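Local coordinates for protein cysteine protease (PDB 3OIS) that probably cleaves peptide bonds as a papain-family cysteine peptidase and binds the nucleotide uridine diphosphate, at residues 142-147 with 166-171. Residues are numbered along the deposited sequence; the frame is centred on the assembly and turned at random. Where two conformers were deposited one is given.
Sequences KEWPYG and KKPSDQ
In the helical half of this papain-like fold, a proline-on-tryptophan CH-pi contact joins the loop 142-147, which follows helix 126-135, to the segment 166-171, a loop that runs into the first residues of helix 170-176. It is a clear example of how an indole can tie a loop to the approach of a helix at a protein surface. Pro168 CA stands over one face of the Trp144 indole, 3.4 Å from the centroid of the six-membered ring and only 12° off its normal, while the proline ring extends along that face toward the pyrrole part, with CG 3.6 Å from NE1. The indole is sent across the gap by a chi1 of -162°, which sets Trp144 CG anti to its own backbone N, beside the carbonyl carbon. Pro168 also touches Phe106 and Tyr109 of helix 104-114, and it is buried. At the ring's outer end the Lys166 side chain, bent at chi3, crosses obliquely and brings CE to 3.5 Å from Trp144 CH2. Ser169, at the N-cap of helix 170-176, bonds through OG to Cys172 N. The polar edge of the indole is served by a water in the ring plane, which accepts from Trp144 NE1 at 3.0 Å and lies 2.7 Å from Lys166 O, one of several acceptors competing for its protons.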
loop_
_atom_site.group_PDB
_atom_site.type_symbol
_atom_site.label_atom_id
_atom_site.label_comp_id
_atom_site.label_asym_id
_atom_site.label_seq_id
_atom_site.Cartn_x
_atom_site.Cartn_y
_atom_site.Cartn_z
ATOM N N LYS A 142 8.296 -16.865 -0.860
ATOM C CA LYS A 142 9.247 -17.957 -0.556
ATOM C C LYS A 142 10.466 -17.990 -1.397
ATOM O O LYS A 142 11.529 -18.377 -0.885
ATOM C CB LYS A 142 8.549 -19.344 -0.492
ATOM C CG LYS A 142 7.829 -19.511 0.878
ATOM C CD LYS A 142 6.831 -20.669 0.995
ATOM C CE LYS A 142 6.289 -20.742 2.429
ATOM N NZ LYS A 142 5.532 -22.020 2.697
ATOM N N GLU A 143 10.342 -17.598 -2.668
ATOM C CA GLU A 143 11.446 -17.542 -3.614
ATOM C C GLU A 143 12.332 -16.302 -3.408
ATOM O O GLU A 143 13.494 -16.281 -3.785
ATOM C CB GLU A 143 10.864 -17.517 -5.032
ATOM C CG GLU A 143 11.844 -17.710 -6.161
ATOM C CD GLU A 143 11.131 -17.869 -7.504
ATOM O OE1 GLU A 143 9.890 -17.685 -7.570
ATOM O OE2 GLU A 143 11.819 -18.204 -8.509
ATOM N N TRP A 144 11.763 -15.238 -2.813
ATOM C CA TRP A 144 12.545 -13.994 -2.545
ATOM C C TRP A 144 12.054 -13.427 -1.221
ATOM O O TRP A 144 11.142 -12.522 -1.203
ATOM C CB TRP A 144 12.432 -12.948 -3.707
ATOM C CG TRP A 144 13.555 -11.930 -3.623
ATOM C CD1 TRP A 144 13.441 -10.576 -3.356
ATOM C CD2 TRP A 144 14.970 -12.194 -3.772
ATOM N NE1 TRP A 144 14.683 -10.013 -3.288
ATOM C CE2 TRP A 144 15.649 -10.957 -3.598
ATOM C CE3 TRP A 144 15.724 -13.342 -4.028
ATOM C CZ2 TRP A 144 17.067 -10.857 -3.646
ATOM C CZ3 TRP A 144 17.133 -13.231 -4.151
ATOM C CH2 TRP A 144 17.790 -12.008 -3.920
ATOM N N PRO A 145 12.553 -14.008 -0.129
ATOM C CA PRO A 145 11.895 -13.801 1.163
ATOM C C PRO A 145 12.167 -12.417 1.746
ATOM O O PRO A 145 13.133 -11.760 1.380
ATOM C CB PRO A 145 12.482 -14.892 2.071
ATOM C CG PRO A 145 13.588 -15.583 1.284
ATOM C CD PRO A 145 13.464 -15.192 -0.148
ATOM N N TYR A 146 11.293 -12.009 2.655
ATOM C CA TYR A 146 11.377 -10.690 3.282
ATOM C C TYR A 146 12.420 -10.589 4.383
ATOM O O TYR A 146 12.552 -11.511 5.162
ATOM C CB TYR A 146 9.978 -10.372 3.852
ATOM C CG TYR A 146 9.778 -8.877 4.055
ATOM C CD1 TYR A 146 9.590 -8.032 2.943
ATOM C CD2 TYR A 146 9.764 -8.345 5.359
ATOM C CE1 TYR A 146 9.415 -6.620 3.146
ATOM C CE2 TYR A 146 9.673 -6.956 5.603
ATOM C CZ TYR A 146 9.446 -6.116 4.447
ATOM O OH TYR A 146 9.248 -4.768 4.661
ATOM N N GLY A 147 13.171 -9.482 4.452
ATOM C CA GLY A 147 14.106 -9.282 5.556
ATOM C C GLY A 147 14.134 -7.787 5.732
ATOM O O GLY A 147 14.289 -7.097 4.751
ATOM N N LYS A 166 19.551 -6.386 -2.075
ATOM C CA LYS A 166 19.951 -7.502 -2.954
ATOM C C LYS A 166 19.105 -7.658 -4.235
ATOM O O LYS A 166 17.848 -7.604 -4.210
ATOM C CB LYS A 166 19.837 -8.785 -2.117
ATOM C CG LYS A 166 20.918 -9.022 -1.099
ATOM C CD LYS A 166 20.982 -10.544 -0.844
ATOM C CE LYS A 166 20.739 -11.270 -2.188
ATOM N NZ LYS A 166 21.423 -12.627 -2.257
ATOM N N LYS A 167 19.764 -7.859 -5.378
ATOM C CA LYS A 167 19.078 -8.016 -6.636
ATOM C C LYS A 167 18.425 -9.437 -6.666
ATOM O O LYS A 167 19.129 -10.415 -6.452
ATOM C CB LYS A 167 20.077 -7.900 -7.831
ATOM C CG LYS A 167 19.364 -8.074 -9.157
ATOM C CD LYS A 167 20.285 -7.971 -10.344
ATOM C CE LYS A 167 19.454 -8.125 -11.611
ATOM N NZ LYS A 167 20.209 -7.562 -12.747
ATOM N N PRO A 168 17.130 -9.533 -6.918
ATOM C CA PRO A 168 16.515 -10.868 -7.032
ATOM C C PRO A 168 17.146 -11.680 -8.203
ATOM O O PRO A 168 17.569 -11.165 -9.270
ATOM C CB PRO A 168 15.057 -10.588 -7.342
ATOM C CG PRO A 168 14.803 -9.111 -6.738
ATOM C CD PRO A 168 16.112 -8.434 -6.997
ATOM N N SER A 169 17.177 -12.971 -7.958
ATOM C CA SER A 169 17.803 -13.889 -8.881
ATOM C C SER A 169 17.107 -13.913 -10.219
ATOM O O SER A 169 15.927 -13.544 -10.406
ATOM C CB SER A 169 17.735 -15.285 -8.245
ATOM O OG SER A 169 16.469 -15.858 -8.544
ATOM N N ASP A 170 17.852 -14.373 -11.226
ATOM C CA ASP A 170 17.259 -14.504 -12.540
ATOM C C ASP A 170 16.006 -15.364 -12.507
ATOM O O ASP A 170 15.035 -15.054 -13.238
ATOM C CB ASP A 170 18.267 -15.150 -13.495
ATOM C CG ASP A 170 19.248 -14.154 -14.026
ATOM O OD1 ASP A 170 19.124 -12.939 -13.675
ATOM O OD2 ASP A 170 20.135 -14.603 -14.785
ATOM N N GLN A 171 16.010 -16.388 -11.642
ATOM C CA GLN A 171 14.852 -17.331 -11.539
ATOM C C GLN A 171 13.616 -16.577 -10.994
ATOM O O GLN A 171 12.509 -16.773 -11.465
ATOM C CB GLN A 171 15.114 -18.623 -10.704
ATOM C CG GLN A 171 14.049 -19.785 -10.947
ATOM C CD GLN A 171 13.691 -20.102 -12.486
ATOM O OE1 GLN A 171 14.582 -20.273 -13.320
ATOM N NE2 GLN A 171 12.357 -20.114 -12.837
HETATM O O HOH W 1 15.719 -7.333 -2.592
#